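Local coordinates for iota-carrageenase (Alteromonas sp., PDB 1H80), which hydrolyses the 1,4-beta-D-linkages inside iota-carrageenan, a sulfated galactan of red algal cell walls, with inversion of anomeric configuration, at residues 55-68 against 75-89. Residues are numbered along the deposited sequence; the frame is centred on the assembly and turned at random.
With CA (calcium ion), chain C; NA (sodium ion), chain G.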
# COMPACT_ATOMS: atom_id res chain seq x y z
N GLY A 55 -9.33 29.33 3.14
CA GLY A 55 -9.88 28.15 2.50
C GLY A 55 -11.33 27.85 2.80
O GLY A 55 -12.14 28.74 3.07
N GLY A 56 -11.68 26.57 2.76
CA GLY A 56 -13.05 26.20 3.02
C GLY A 56 -13.32 24.73 2.81
O GLY A 56 -12.40 23.94 2.57
N THR A 57 -14.60 24.38 2.90
CA THR A 57 -15.03 23.01 2.75
C THR A 57 -15.86 22.84 1.50
O THR A 57 -16.62 23.73 1.12
CB THR A 57 -15.87 22.56 3.97
OG1 THR A 57 -15.05 22.61 5.15
CG2 THR A 57 -16.39 21.14 3.79
N LEU A 58 -15.68 21.70 0.84
CA LEU A 58 -16.46 21.39 -0.35
C LEU A 58 -17.23 20.12 -0.03
O LEU A 58 -16.65 19.12 0.38
CB LEU A 58 -15.55 21.13 -1.55
CG LEU A 58 -16.32 20.67 -2.79
CD1 LEU A 58 -17.23 21.80 -3.28
CD2 LEU A 58 -15.35 20.26 -3.88
N LEU A 59 -18.54 20.17 -0.20
CA LEU A 59 -19.36 19.00 0.05
C LEU A 59 -19.66 18.34 -1.28
O LEU A 59 -20.09 19.00 -2.22
CB LEU A 59 -20.68 19.37 0.72
CG LEU A 59 -21.61 18.19 1.01
CD1 LEU A 59 -20.98 17.29 2.08
CD2 LEU A 59 -22.95 18.69 1.49
N ILE A 60 -19.40 17.04 -1.37
CA ILE A 60 -19.74 16.27 -2.56
C ILE A 60 -20.98 15.53 -2.10
O ILE A 60 -20.89 14.57 -1.32
CB ILE A 60 -18.63 15.28 -2.95
CG1 ILE A 60 -17.37 16.05 -3.35
CG2 ILE A 60 -19.10 14.40 -4.10
CD1 ILE A 60 -16.24 15.16 -3.84
N PRO A 61 -22.16 15.97 -2.55
CA PRO A 61 -23.44 15.37 -2.18
C PRO A 61 -23.72 14.03 -2.83
O PRO A 61 -23.12 13.67 -3.84
CB PRO A 61 -24.44 16.43 -2.60
CG PRO A 61 -23.84 16.95 -3.85
CD PRO A 61 -22.36 17.06 -3.52
N ASN A 62 -24.65 13.29 -2.23
CA ASN A 62 -25.01 11.98 -2.74
C ASN A 62 -25.25 11.97 -4.24
O ASN A 62 -25.93 12.84 -4.79
CB ASN A 62 -26.23 11.44 -2.00
CG ASN A 62 -25.90 11.03 -0.59
OD1 ASN A 62 -24.81 10.54 -0.33
ND2 ASN A 62 -26.84 11.23 0.33
N GLY A 63 -24.68 10.97 -4.89
CA GLY A 63 -24.80 10.82 -6.33
C GLY A 63 -23.60 10.06 -6.84
O GLY A 63 -22.75 9.64 -6.05
N THR A 64 -23.54 9.86 -8.15
CA THR A 64 -22.44 9.15 -8.76
C THR A 64 -21.65 10.14 -9.60
O THR A 64 -22.20 10.81 -10.47
CB THR A 64 -22.94 8.00 -9.64
OG1 THR A 64 -23.62 7.04 -8.82
CG2 THR A 64 -21.78 7.32 -10.35
N TYR A 65 -20.36 10.23 -9.32
CA TYR A 65 -19.50 11.16 -10.03
C TYR A 65 -18.34 10.48 -10.72
O TYR A 65 -17.84 9.45 -10.27
CB TYR A 65 -18.93 12.18 -9.04
CG TYR A 65 -20.00 12.88 -8.26
CD1 TYR A 65 -20.63 14.01 -8.79
CD2 TYR A 65 -20.43 12.39 -7.03
CE1 TYR A 65 -21.65 14.64 -8.10
CE2 TYR A 65 -21.46 13.01 -6.34
CZ TYR A 65 -22.06 14.13 -6.88
OH TYR A 65 -23.09 14.74 -6.21
N HIS A 66 -17.92 11.09 -11.82
CA HIS A 66 -16.80 10.58 -12.59
C HIS A 66 -15.69 11.63 -12.52
O HIS A 66 -15.87 12.76 -12.97
CB HIS A 66 -17.21 10.32 -14.04
CG HIS A 66 -18.12 9.14 -14.19
ND1 HIS A 66 -19.45 9.17 -13.84
CD2 HIS A 66 -17.86 7.88 -14.61
CE1 HIS A 66 -19.98 7.97 -14.04
NE2 HIS A 66 -19.04 7.17 -14.51
N PHE A 67 -14.56 11.24 -11.93
CA PHE A 67 -13.42 12.14 -11.80
C PHE A 67 -12.16 11.46 -12.29
O PHE A 67 -12.07 10.23 -12.30
CB PHE A 67 -13.15 12.50 -10.33
CG PHE A 67 -14.31 13.13 -9.61
CD1 PHE A 67 -14.96 14.24 -10.13
CD2 PHE A 67 -14.71 12.63 -8.37
CE1 PHE A 67 -15.98 14.86 -9.41
CE2 PHE A 67 -15.73 13.24 -7.65
CZ PHE A 67 -16.37 14.36 -8.17
N LEU A 68 -11.18 12.27 -12.67
CA LEU A 68 -9.88 11.77 -13.08
C LEU A 68 -8.89 12.92 -13.18
O LEU A 68 -9.21 13.99 -13.68
CB LEU A 68 -9.95 11.04 -14.43
CG LEU A 68 -8.79 10.06 -14.62
CD1 LEU A 68 -8.97 8.87 -13.69
CD2 LEU A 68 -8.73 9.58 -16.07
N ASN A 75 -5.58 24.31 1.64
CA ASN A 75 -6.72 24.76 2.41
C ASN A 75 -8.08 24.35 1.86
O ASN A 75 -9.07 25.06 2.04
CB ASN A 75 -6.64 26.28 2.57
CG ASN A 75 -5.36 26.70 3.27
OD1 ASN A 75 -5.06 26.24 4.38
ND2 ASN A 75 -4.59 27.57 2.63
N VAL A 76 -8.11 23.20 1.20
CA VAL A 76 -9.34 22.66 0.66
C VAL A 76 -9.68 21.44 1.49
O VAL A 76 -8.85 20.55 1.68
CB VAL A 76 -9.19 22.26 -0.82
CG1 VAL A 76 -10.46 21.59 -1.31
CG2 VAL A 76 -8.89 23.50 -1.65
N HIS A 77 -10.90 21.40 2.00
CA HIS A 77 -11.35 20.30 2.83
C HIS A 77 -12.61 19.73 2.24
O HIS A 77 -13.68 20.34 2.29
CB HIS A 77 -11.54 20.83 4.25
CG HIS A 77 -10.28 21.37 4.84
ND1 HIS A 77 -9.35 20.56 5.45
CD2 HIS A 77 -9.72 22.60 4.77
CE1 HIS A 77 -8.27 21.27 5.74
NE2 HIS A 77 -8.47 22.51 5.33
N ILE A 78 -12.47 18.55 1.66
CA ILE A 78 -13.57 17.87 1.01
C ILE A 78 -14.27 16.88 1.91
O ILE A 78 -13.63 16.07 2.58
CB ILE A 78 -13.07 17.15 -0.26
CG1 ILE A 78 -12.49 18.19 -1.23
CG2 ILE A 78 -14.20 16.36 -0.91
CD1 ILE A 78 -11.80 17.58 -2.44
N ARG A 79 -15.60 16.98 1.95
CA ARG A 79 -16.41 16.08 2.74
C ARG A 79 -17.36 15.42 1.76
O ARG A 79 -17.97 16.08 0.91
CB ARG A 79 -17.17 16.84 3.83
CG ARG A 79 -16.24 17.37 4.92
CD ARG A 79 -15.51 16.21 5.62
NE ARG A 79 -14.55 16.67 6.62
CZ ARG A 79 -13.30 17.07 6.37
NH1 ARG A 79 -12.82 17.08 5.12
NH2 ARG A 79 -12.53 17.46 7.37
N VAL A 80 -17.47 14.10 1.86
CA VAL A 80 -18.29 13.34 0.94
C VAL A 80 -19.47 12.66 1.61
O VAL A 80 -19.29 11.94 2.60
CB VAL A 80 -17.42 12.27 0.25
CG1 VAL A 80 -18.19 11.61 -0.87
CG2 VAL A 80 -16.14 12.91 -0.27
N GLU A 81 -20.67 12.86 1.09
CA GLU A 81 -21.83 12.22 1.70
C GLU A 81 -21.73 10.70 1.59
O GLU A 81 -21.07 10.15 0.70
CB GLU A 81 -23.13 12.75 1.10
CG GLU A 81 -23.34 14.22 1.47
CD GLU A 81 -24.77 14.68 1.28
OE1 GLU A 81 -25.35 14.43 0.20
OE2 GLU A 81 -25.33 15.31 2.21
N SER A 82 -22.39 10.02 2.52
CA SER A 82 -22.32 8.57 2.65
C SER A 82 -22.82 7.66 1.54
O SER A 82 -22.45 6.48 1.50
CB SER A 82 -22.98 8.16 3.97
OG SER A 82 -22.71 6.81 4.27
N ASP A 83 -23.65 8.16 0.63
CA ASP A 83 -24.15 7.32 -0.45
C ASP A 83 -23.48 7.67 -1.77
O ASP A 83 -23.89 7.20 -2.83
CB ASP A 83 -25.67 7.46 -0.59
CG ASP A 83 -26.40 6.92 0.62
OD1 ASP A 83 -26.09 5.80 1.06
OD2 ASP A 83 -27.30 7.63 1.14
N VAL A 84 -22.43 8.48 -1.70
CA VAL A 84 -21.71 8.88 -2.90
C VAL A 84 -20.93 7.72 -3.50
O VAL A 84 -20.39 6.87 -2.79
CB VAL A 84 -20.72 10.02 -2.60
CG1 VAL A 84 -19.76 10.22 -3.78
CG2 VAL A 84 -21.49 11.30 -2.34
N ILE A 85 -20.90 7.68 -4.83
CA ILE A 85 -20.15 6.68 -5.55
C ILE A 85 -19.27 7.47 -6.49
O ILE A 85 -19.75 8.30 -7.26
CB ILE A 85 -21.06 5.74 -6.37
CG1 ILE A 85 -21.97 4.94 -5.44
CG2 ILE A 85 -20.19 4.81 -7.21
CD1 ILE A 85 -22.99 4.09 -6.16
N ILE A 86 -17.97 7.24 -6.40
CA ILE A 86 -17.02 7.92 -7.26
C ILE A 86 -16.38 6.90 -8.18
O ILE A 86 -15.87 5.87 -7.74
CB ILE A 86 -15.92 8.64 -6.44
CG1 ILE A 86 -16.53 9.85 -5.73
CG2 ILE A 86 -14.78 9.06 -7.34
CD1 ILE A 86 -15.58 10.54 -4.76
N LYS A 87 -16.42 7.19 -9.48
CA LYS A 87 -15.85 6.30 -10.48
C LYS A 87 -14.84 7.06 -11.31
O LYS A 87 -14.94 8.28 -11.47
CB LYS A 87 -16.95 5.76 -11.40
CG LYS A 87 -18.01 4.93 -10.70
CD LYS A 87 -19.04 4.43 -11.69
CE LYS A 87 -20.03 3.49 -11.05
NZ LYS A 87 -20.94 2.90 -12.07
N PRO A 88 -13.84 6.36 -11.86
CA PRO A 88 -12.83 7.04 -12.68
C PRO A 88 -13.35 7.35 -14.08
O PRO A 88 -13.93 6.49 -14.74
CB PRO A 88 -11.68 6.05 -12.70
CG PRO A 88 -12.38 4.73 -12.67
CD PRO A 88 -13.47 4.95 -11.64
N THR A 89 -13.15 8.59 -14.52
CA THR A 89 -13.58 8.98 -15.85
C THR A 89 -12.70 8.25 -16.84
O THR A 89 -11.49 8.13 -16.62
CB THR A 89 -13.41 10.49 -16.07
OG1 THR A 89 -14.13 11.20 -15.05
CG2 THR A 89 -13.94 10.90 -17.44
CA CA C . -22.00 4.75 3.01
NA NA G . -27.25 15.78 0.95
O HOH W 1 -24.32 4.64 2.81
O HOH W 2 -21.49 3.82 0.82
O HOH W 3 -22.80 2.32 3.21
O HOH W 4 -20.25 2.95 3.40
O HOH W 5 -27.98 14.64 -0.89
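Leu58 and Ile60 lie against Arg79 through backbone bonds that repeat all along strands 56-60 and 76-80: Leu58 O accepts Arg79 N at 2.9 Å, and Ile60 N reaches on to Arg79 O. A second parallel ladder joins strand 64-67 to 85-88, with Lys87 N donating to Tyr65 O at 2.8 Å. Between the ladders the register slips by one residue, and polar side chains bridge the bend. Asn62 N donates to Glu81 OE1 (2.8 Å) on the anti lone pair of the carboxylate, while both oxygens of that group also hold a sodium ion. In return, Asn62 OD1 receives Asp83 N at 2.8 Å, the donor tilted 34° from the plane of the Asn62 side-chain carbonyl. The type I turn from Glu81 to Val84 also presents Ser82 O and OG to a calcium ion, whose shell is completed by Asn118 and Gly119 of the next coil and four waters.

Stacking of successive strand-bend-strand coils in parallel, residue over residue, builds the right-handed beta-helix, the fold of this enzyme as of the pectate lyase-like families. On the inner side the contacts are apolar: Ile60 CD1 meets Ile78 CG2 at 3.8 Å, and Phe67 CD2 lies 3.7 Å from Ile86 CG2. Val84 CG1 comes to the edge of the Tyr65 ring, in its plane, and Tyr65 OH donates to Pro61 O from above the carbonyl plane. Helix 39-50 packs on Leu58 and Phe67, closing this end of the core. On the outer side, Lys87 CB sits over a face of the His66 imidazole, 4.3 Å from its centroid, a CH-pi contact. With His66 CG beside its own backbone N (chi1 -71°), the ring is carried over the extended lysine chain, whose CD lies 3.9 Å from His66 NE2.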